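Local coordinates for protein amidohydrolase (Mycoplasma synoviae, PDB 3OVG) that hydrolyses phosphorylated furanose lactones such as D-xylono-1,4-lactone 5-phosphate, using two zinc ions in each subunit, at residues Ile269-Asp274 with Asp300-Leu305. Numbering follows the deposited sequence.
Sequences ITLSLD and DRFLPL. With ZN (zinc ion), chain G.
L271 reaches out from strand 269-271 and divides its two methyl groups between neighbouring residues of helix 296-309. CD1 of L271 meets CD2 of L303 at 3.9 Å, the two leucine side chains running antiparallel, side by side. The other branch goes to the aromatic ring, CD2 of L271 approaching CE2 of F302 obliquely at 4.3 Å. CB of F302 already points toward the strand, and chi1 of -169° carries the ring on in that direction, anti to the backbone N. CB of L303 does not point at the strand, and its CD2 branch makes the approach. No hydrogen bond crosses here; the contact is small, buried and wholly apolar, burying 96 Å² with the backbones still 10.2 Å apart between CA of L271 and CA of L303.

Helix 313-327 adds to the same core, I319 touching L271 and L320 touching L303, while L253 of helix 250-262 packs on F302. From the same helix as F302, NH1 of R301 forms a salt bridge with OE2 of E197 of a second subunit. Backbone hydrogen bonds of T270 with L237 and F239, and of L271 with C25, hold the strand between its neighbours.

Three residues on, D274 swings CG away from its own N (chi1 -175°), and OD1 of D274 binds zinc at 2.2 Å, together with H26, H28, the carboxylated K155 and two waters. Strand-helix packing of this kind belongs to the TIM barrel, and an aspartate just beyond the last barrel strand, binding one of two zincs, is characteristic of the phosphotriesterase family.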
ATOM      1  N   ILE A 269       5.201 -37.949 -14.946  1.00 14.96           N
ATOM      2  CA  ILE A 269       5.822 -36.646 -14.909  1.00 14.06           C
ATOM      3  C   ILE A 269       5.712 -35.968 -16.269  1.00 16.72           C
ATOM      4  O   ILE A 269       6.113 -36.532 -17.294  1.00 16.40           O
ATOM      5  CB  ILE A 269       7.309 -36.783 -14.569  1.00 14.75           C
ATOM      6  CG1 ILE A 269       7.480 -37.519 -13.237  1.00 15.54           C
ATOM      7  CG2 ILE A 269       8.000 -35.402 -14.561  1.00 13.51           C
ATOM      8  CD1 ILE A 269       8.952 -37.717 -12.835  1.00 14.40           C
ATOM      9  N   THR A 270       5.209 -34.740 -16.296  1.00 14.56           N
ATOM     10  CA  THR A 270       5.366 -33.966 -17.511  1.00 15.75           C
ATOM     11  C   THR A 270       6.100 -32.676 -17.163  1.00 15.44           C
ATOM     12  O   THR A 270       6.349 -32.387 -15.977  1.00 16.07           O
ATOM     13  CB  THR A 270       4.004 -33.662 -18.186  1.00 15.62           C
ATOM     14  OG1 THR A 270       3.157 -33.040 -17.233  1.00 13.48           O
ATOM     15  CG2 THR A 270       3.352 -34.960 -18.672  1.00 14.73           C
ATOM     16  N   LEU A 271       6.466 -31.912 -18.185  1.00 16.28           N
ATOM     17  CA  LEU A 271       7.231 -30.675 -18.000  1.00 15.08           C
ATOM     18  C   LEU A 271       6.503 -29.512 -18.690  1.00 18.11           C
ATOM     19  O   LEU A 271       5.626 -29.725 -19.518  1.00 17.18           O
ATOM     20  CB  LEU A 271       8.637 -30.817 -18.569  1.00 13.79           C
ATOM     21  CG  LEU A 271       9.723 -31.452 -17.681  1.00 17.41           C
ATOM     22  CD1 LEU A 271      11.059 -31.393 -18.407  1.00 16.09           C
ATOM     23  CD2 LEU A 271       9.796 -30.678 -16.362  1.00 15.14           C
ATOM     24  N   SER A 272       6.897 -28.297 -18.337  1.00 18.79           N
ATOM     25  CA  SER A 272       6.234 -27.069 -18.765  1.00 18.33           C
ATOM     26  C   SER A 272       7.133 -25.911 -18.350  1.00 19.10           C
ATOM     27  O   SER A 272       8.016 -26.085 -17.511  1.00 19.62           O
ATOM     28  CB  SER A 272       4.881 -26.923 -18.087  1.00 17.23           C
ATOM     29  OG  SER A 272       5.023 -26.750 -16.684  1.00 17.34           O
ATOM     30  N   LEU A 273       6.935 -24.746 -18.953  1.00 19.02           N
ATOM     31  CA  LEU A 273       7.622 -23.538 -18.508  1.00 20.00           C
ATOM     32  C   LEU A 273       6.646 -22.634 -17.695  1.00 19.32           C
ATOM     33  O   LEU A 273       7.065 -21.842 -16.832  1.00 18.33           O
ATOM     34  CB  LEU A 273       8.243 -22.791 -19.699  1.00 16.40           C
ATOM     35  CG  LEU A 273       9.637 -23.284 -20.105  1.00 19.57           C
ATOM     36  CD1 LEU A 273      10.351 -23.784 -18.854  1.00 20.17           C
ATOM     37  CD2 LEU A 273       9.597 -24.373 -21.131  1.00 20.91           C
ATOM     38  N   ASP A 274       5.343 -22.789 -17.937  1.00 16.86           N
ATOM     39  CA  ASP A 274       4.387 -21.886 -17.341  1.00 16.46           C
ATOM     40  C   ASP A 274       4.893 -20.432 -17.456  1.00 18.00           C
ATOM     41  O   ASP A 274       5.012 -19.721 -16.450  1.00 16.12           O
ATOM     42  CB  ASP A 274       4.134 -22.250 -15.862  1.00 18.10           C
ATOM     43  CG  ASP A 274       3.037 -21.379 -15.245  1.00 18.74           C
ATOM     44  OD1 ASP A 274       2.185 -20.939 -16.014  1.00 16.40           O
ATOM     45  OD2 ASP A 274       3.036 -21.118 -14.030  1.00 19.16           O
ATOM     46  N   ASP A 300      17.979 -25.782 -23.899  1.00 18.71           N
ATOM     47  CA  ASP A 300      19.355 -25.299 -23.820  1.00 21.37           C
ATOM     48  C   ASP A 300      20.008 -25.497 -22.453  1.00 21.08           C
ATOM     49  O   ASP A 300      21.222 -25.602 -22.357  1.00 22.67           O
ATOM     50  CB  ASP A 300      19.396 -23.810 -24.131  1.00 20.83           C
ATOM     51  CG  ASP A 300      19.033 -23.499 -25.562  1.00 24.04           C
ATOM     52  OD1 ASP A 300      18.982 -24.436 -26.400  1.00 21.47           O
ATOM     53  OD2 ASP A 300      18.793 -22.298 -25.840  1.00 24.57           O
ATOM     54  N   ARG A 301      19.199 -25.548 -21.395  1.00 18.38           N
ATOM     55  CA  ARG A 301      19.720 -25.469 -20.014  1.00 20.26           C
ATOM     56  C   ARG A 301      19.077 -26.514 -19.107  1.00 20.36           C
ATOM     57  O   ARG A 301      19.760 -27.266 -18.418  1.00 18.89           O
ATOM     58  CB  ARG A 301      19.474 -24.061 -19.415  1.00 21.13           C
ATOM     59  CG  ARG A 301      20.288 -22.932 -20.088  1.00 20.13           C
ATOM     60  CD  ARG A 301      21.698 -22.864 -19.501  1.00 21.17           C
ATOM     61  NE  ARG A 301      21.689 -22.239 -18.174  1.00 21.66           N
ATOM     62  CZ  ARG A 301      21.746 -20.919 -17.999  1.00 23.20           C
ATOM     63  NH1 ARG A 301      21.853 -20.103 -19.054  1.00 22.86           N
ATOM     64  NH2 ARG A 301      21.723 -20.405 -16.785  1.00 24.68           N
ATOM     65  N   PHE A 302      17.753 -26.591 -19.104  1.00 19.08           N
ATOM     66  CA  PHE A 302      17.159 -27.451 -18.096  1.00 17.81           C
ATOM     67  C   PHE A 302      17.290 -28.952 -18.398  1.00 17.50           C
ATOM     68  O   PHE A 302      17.608 -29.706 -17.514  1.00 19.38           O
ATOM     69  CB  PHE A 302      15.727 -27.074 -17.733  1.00 18.10           C
ATOM     70  CG  PHE A 302      15.231 -27.798 -16.515  1.00 17.84           C
ATOM     71  CD1 PHE A 302      15.679 -27.427 -15.261  1.00 15.77           C
ATOM     72  CD2 PHE A 302      14.337 -28.859 -16.630  1.00 15.95           C
ATOM     73  CE1 PHE A 302      15.230 -28.092 -14.132  1.00 16.75           C
ATOM     74  CE2 PHE A 302      13.897 -29.540 -15.514  1.00 16.12           C
ATOM     75  CZ  PHE A 302      14.338 -29.154 -14.259  1.00 16.11           C
ATOM     76  N   LEU A 303      17.072 -29.386 -19.631  1.00 19.37           N
ATOM     77  CA  LEU A 303      17.212 -30.814 -19.917  1.00 21.17           C
ATOM     78  C   LEU A 303      18.687 -31.257 -19.813  1.00 19.90           C
ATOM     79  O   LEU A 303      18.965 -32.330 -19.289  1.00 20.36           O
ATOM     80  CB  LEU A 303      16.578 -31.194 -21.255  1.00 21.94           C
ATOM     81  CG  LEU A 303      15.057 -31.010 -21.369  1.00 21.57           C
ATOM     82  CD1 LEU A 303      14.607 -31.064 -22.821  1.00 21.33           C
ATOM     83  CD2 LEU A 303      14.281 -32.020 -20.524  1.00 20.83           C
ATOM     84  N   PRO A 304      19.638 -30.424 -20.294  1.00 19.41           N
ATOM     85  CA  PRO A 304      21.026 -30.819 -19.988  1.00 21.83           C
ATOM     86  C   PRO A 304      21.246 -30.970 -18.488  1.00 21.61           C
ATOM     87  O   PRO A 304      22.002 -31.858 -18.089  1.00 21.78           O
ATOM     88  CB  PRO A 304      21.870 -29.675 -20.562  1.00 21.19           C
ATOM     89  CG  PRO A 304      21.013 -29.129 -21.687  1.00 22.34           C
ATOM     90  CD  PRO A 304      19.578 -29.280 -21.220  1.00 19.49           C
ATOM     91  N   LEU A 305      20.589 -30.150 -17.664  1.00 19.65           N
ATOM     92  CA  LEU A 305      20.739 -30.314 -16.217  1.00 19.60           C
ATOM     93  C   LEU A 305      20.142 -31.635 -15.718  1.00 20.03           C
ATOM     94  O   LEU A 305      20.719 -32.310 -14.856  1.00 17.78           O
ATOM     95  CB  LEU A 305      20.149 -29.127 -15.447  1.00 20.03           C
ATOM     96  CG  LEU A 305      20.139 -29.222 -13.911  1.00 19.98           C
ATOM     97  CD1 LEU A 305      21.566 -29.258 -13.338  1.00 17.59           C
ATOM     98  CD2 LEU A 305      19.339 -28.017 -13.273  1.00 16.49           C
TER
HETATM   99 ZN    ZN G 362      -0.018 -20.796 -15.784  1.00 34.02          ZN
HETATM  100  O   HOH W   1       0.695 -20.599 -13.550  1.00 25.33           O
HETATM  101  O   HOH W   2      -0.011 -18.346 -15.260  1.00 24.73           O